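Local coordinates for protein endo-1,4-beta-xylanase (Bacteroides thetaiotaomicron VPI-5482, PDB 3KST) that probably hydrolyses glycosidic bonds of plant polysaccharides such as xylan, as a calcium-binding member of glycosyl hydrolase family 43, at residues Leu95-Ala99 with Ser128-Leu133. Residues are numbered along the deposited sequence.
Sequences LFYSA and SIDTSL
Residues 95-99, the end of the second strand of one propeller blade, face the innermost strand of the next, residues 129-133, both largely extended and running antiparallel (171°), the segment axes 5.7 Å apart at closest. Family 43 enzymes are five-bladed beta-propellers; at this buried seam no backbone-to-backbone hydrogen bond joins the two segments. CA of Tyr97 lies 5.9 Å from CA of Thr131, and CA of Ser98 5.2 Å from CA of Ile129. Phe96 (chi1 m) points across: its CE1 meets CD2 of Leu133 at 4.0 Å, and its CB lies 3.4 Å from OG1 of Thr131. Tyr97 points away, its hydroxyl hydrogen-bonded to Ser73. Ser98 (chi1 m) accepts a 3.0 Å hydrogen bond at OG from Asp130 N; a water, 2.9 Å from both Ser98 OG and Thr131 OG1 (chi1 p), bridges the strands. Asp130 has left-handed backbone angles (63/43); its OD2, hydrogen-bonded to Gly191 N, lies beside predicted proton donor Glu190. Ser98 OG thus holds the peptide nitrogen of Asp130, predicted to tune that acid's pKa, leaving the Asp130 carboxylate turned to the probable catalytic centre.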
loop_
_atom_site.group_PDB
_atom_site.type_symbol
_atom_site.label_atom_id
_atom_site.label_comp_id
_atom_site.label_asym_id
_atom_site.label_seq_id
_atom_site.Cartn_x
_atom_site.Cartn_y
_atom_site.Cartn_z
ATOM N N LEU A 95 8.251 2.529 -9.044
ATOM C CA LEU A 95 7.006 3.029 -8.488
ATOM C C LEU A 95 5.841 2.322 -9.202
ATOM O O LEU A 95 5.664 2.491 -10.405
ATOM C CB LEU A 95 6.886 4.550 -8.695
ATOM C CG LEU A 95 5.534 5.243 -8.507
ATOM C CD1 LEU A 95 5.072 4.994 -7.102
ATOM C CD2 LEU A 95 5.612 6.736 -8.905
ATOM N N PHE A 96 5.056 1.559 -8.443
ATOM C CA PHE A 96 3.875 0.865 -8.943
ATOM C C PHE A 96 2.666 1.651 -8.432
ATOM O O PHE A 96 2.605 2.008 -7.267
ATOM C CB PHE A 96 3.851 -0.578 -8.468
ATOM C CG PHE A 96 4.738 -1.466 -9.270
ATOM C CD1 PHE A 96 6.119 -1.491 -9.057
ATOM C CD2 PHE A 96 4.210 -2.216 -10.313
ATOM C CE1 PHE A 96 6.935 -2.320 -9.868
ATOM C CE2 PHE A 96 5.017 -3.024 -11.092
ATOM C CZ PHE A 96 6.367 -3.076 -10.872
ATOM N N TYR A 97 1.695 1.898 -9.296
ATOM C CA TYR A 97 0.584 2.789 -8.930
ATOM C C TYR A 97 -0.635 2.604 -9.812
ATOM O O TYR A 97 -0.588 1.843 -10.769
ATOM C CB TYR A 97 1.075 4.232 -9.028
ATOM C CG TYR A 97 1.527 4.672 -10.409
ATOM C CD1 TYR A 97 2.801 4.328 -10.910
ATOM C CD2 TYR A 97 0.696 5.441 -11.219
ATOM C CE1 TYR A 97 3.238 4.743 -12.206
ATOM C CE2 TYR A 97 1.123 5.890 -12.526
ATOM C CZ TYR A 97 2.401 5.530 -13.000
ATOM O OH TYR A 97 2.817 5.948 -14.252
ATOM N N SER A 98 -1.720 3.299 -9.456
ATOM C CA SER A 98 -2.933 3.330 -10.225
ATOM C C SER A 98 -3.088 4.710 -10.815
ATOM O O SER A 98 -2.681 5.679 -10.228
ATOM C CB SER A 98 -4.121 3.006 -9.343
ATOM O OG SER A 98 -3.936 1.753 -8.716
ATOM N N ALA A 99 -3.646 4.786 -12.010
ATOM C CA ALA A 99 -3.933 6.050 -12.684
ATOM C C ALA A 99 -5.117 5.783 -13.609
ATOM O O ALA A 99 -5.077 4.831 -14.371
ATOM C CB ALA A 99 -2.683 6.581 -13.458
ATOM N N SER A 128 -7.932 -1.796 -13.100
ATOM C CA SER A 128 -7.340 -2.417 -11.936
ATOM C C SER A 128 -6.650 -1.368 -11.112
ATOM O O SER A 128 -6.175 -0.384 -11.658
ATOM C CB SER A 128 -6.365 -3.588 -12.299
ATOM O OG SER A 128 -5.624 -3.381 -13.512
ATOM N N ILE A 129 -6.549 -1.632 -9.814
ATOM C CA ILE A 129 -5.912 -0.709 -8.898
ATOM C C ILE A 129 -5.140 -1.421 -7.785
ATOM O O ILE A 129 -5.139 -2.673 -7.674
ATOM C CB ILE A 129 -6.985 0.224 -8.257
ATOM C CG1 ILE A 129 -8.045 -0.594 -7.496
ATOM C CG2 ILE A 129 -7.625 1.144 -9.320
ATOM C CD1 ILE A 129 -9.058 0.245 -6.771
ATOM N N ASP A 130 -4.473 -0.617 -6.953
ATOM C CA ASP A 130 -3.845 -1.099 -5.713
ATOM C C ASP A 130 -2.698 -2.133 -5.873
ATOM O O ASP A 130 -2.580 -3.099 -5.125
ATOM C CB ASP A 130 -4.911 -1.579 -4.695
ATOM C CG ASP A 130 -5.857 -0.492 -4.268
ATOM O OD1 ASP A 130 -5.818 0.601 -4.840
ATOM O OD2 ASP A 130 -6.618 -0.731 -3.307
ATOM N N THR A 131 -1.845 -1.860 -6.844
ATOM C CA THR A 131 -0.651 -2.655 -7.085
ATOM C C THR A 131 0.211 -2.844 -5.818
ATOM O O THR A 131 0.424 -1.899 -5.051
ATOM C CB THR A 131 0.291 -1.973 -8.082
ATOM O OG1 THR A 131 0.549 -0.628 -7.653
ATOM C CG2 THR A 131 -0.268 -1.977 -9.473
ATOM N N SER A 132 0.695 -4.059 -5.617
ATOM C CA SER A 132 1.693 -4.336 -4.587
ATOM C C SER A 132 2.556 -5.468 -5.129
ATOM O O SER A 132 2.007 -6.510 -5.496
ATOM C CB SER A 132 1.088 -4.736 -3.251
ATOM O OG SER A 132 2.117 -4.766 -2.274
ATOM N N LEU A 133 3.869 -5.210 -5.217
ATOM C CA LEU A 133 4.859 -6.166 -5.721
ATOM C C LEU A 133 5.472 -7.008 -4.600
ATOM O O LEU A 133 5.757 -6.531 -3.494
ATOM C CB LEU A 133 6.002 -5.436 -6.450
ATOM C CG LEU A 133 7.148 -6.242 -7.091
ATOM C CD1 LEU A 133 6.673 -7.075 -8.311
ATOM C CD2 LEU A 133 8.232 -5.279 -7.494
HETATM O O HOH W 1 -1.566 1.210 -7.102
#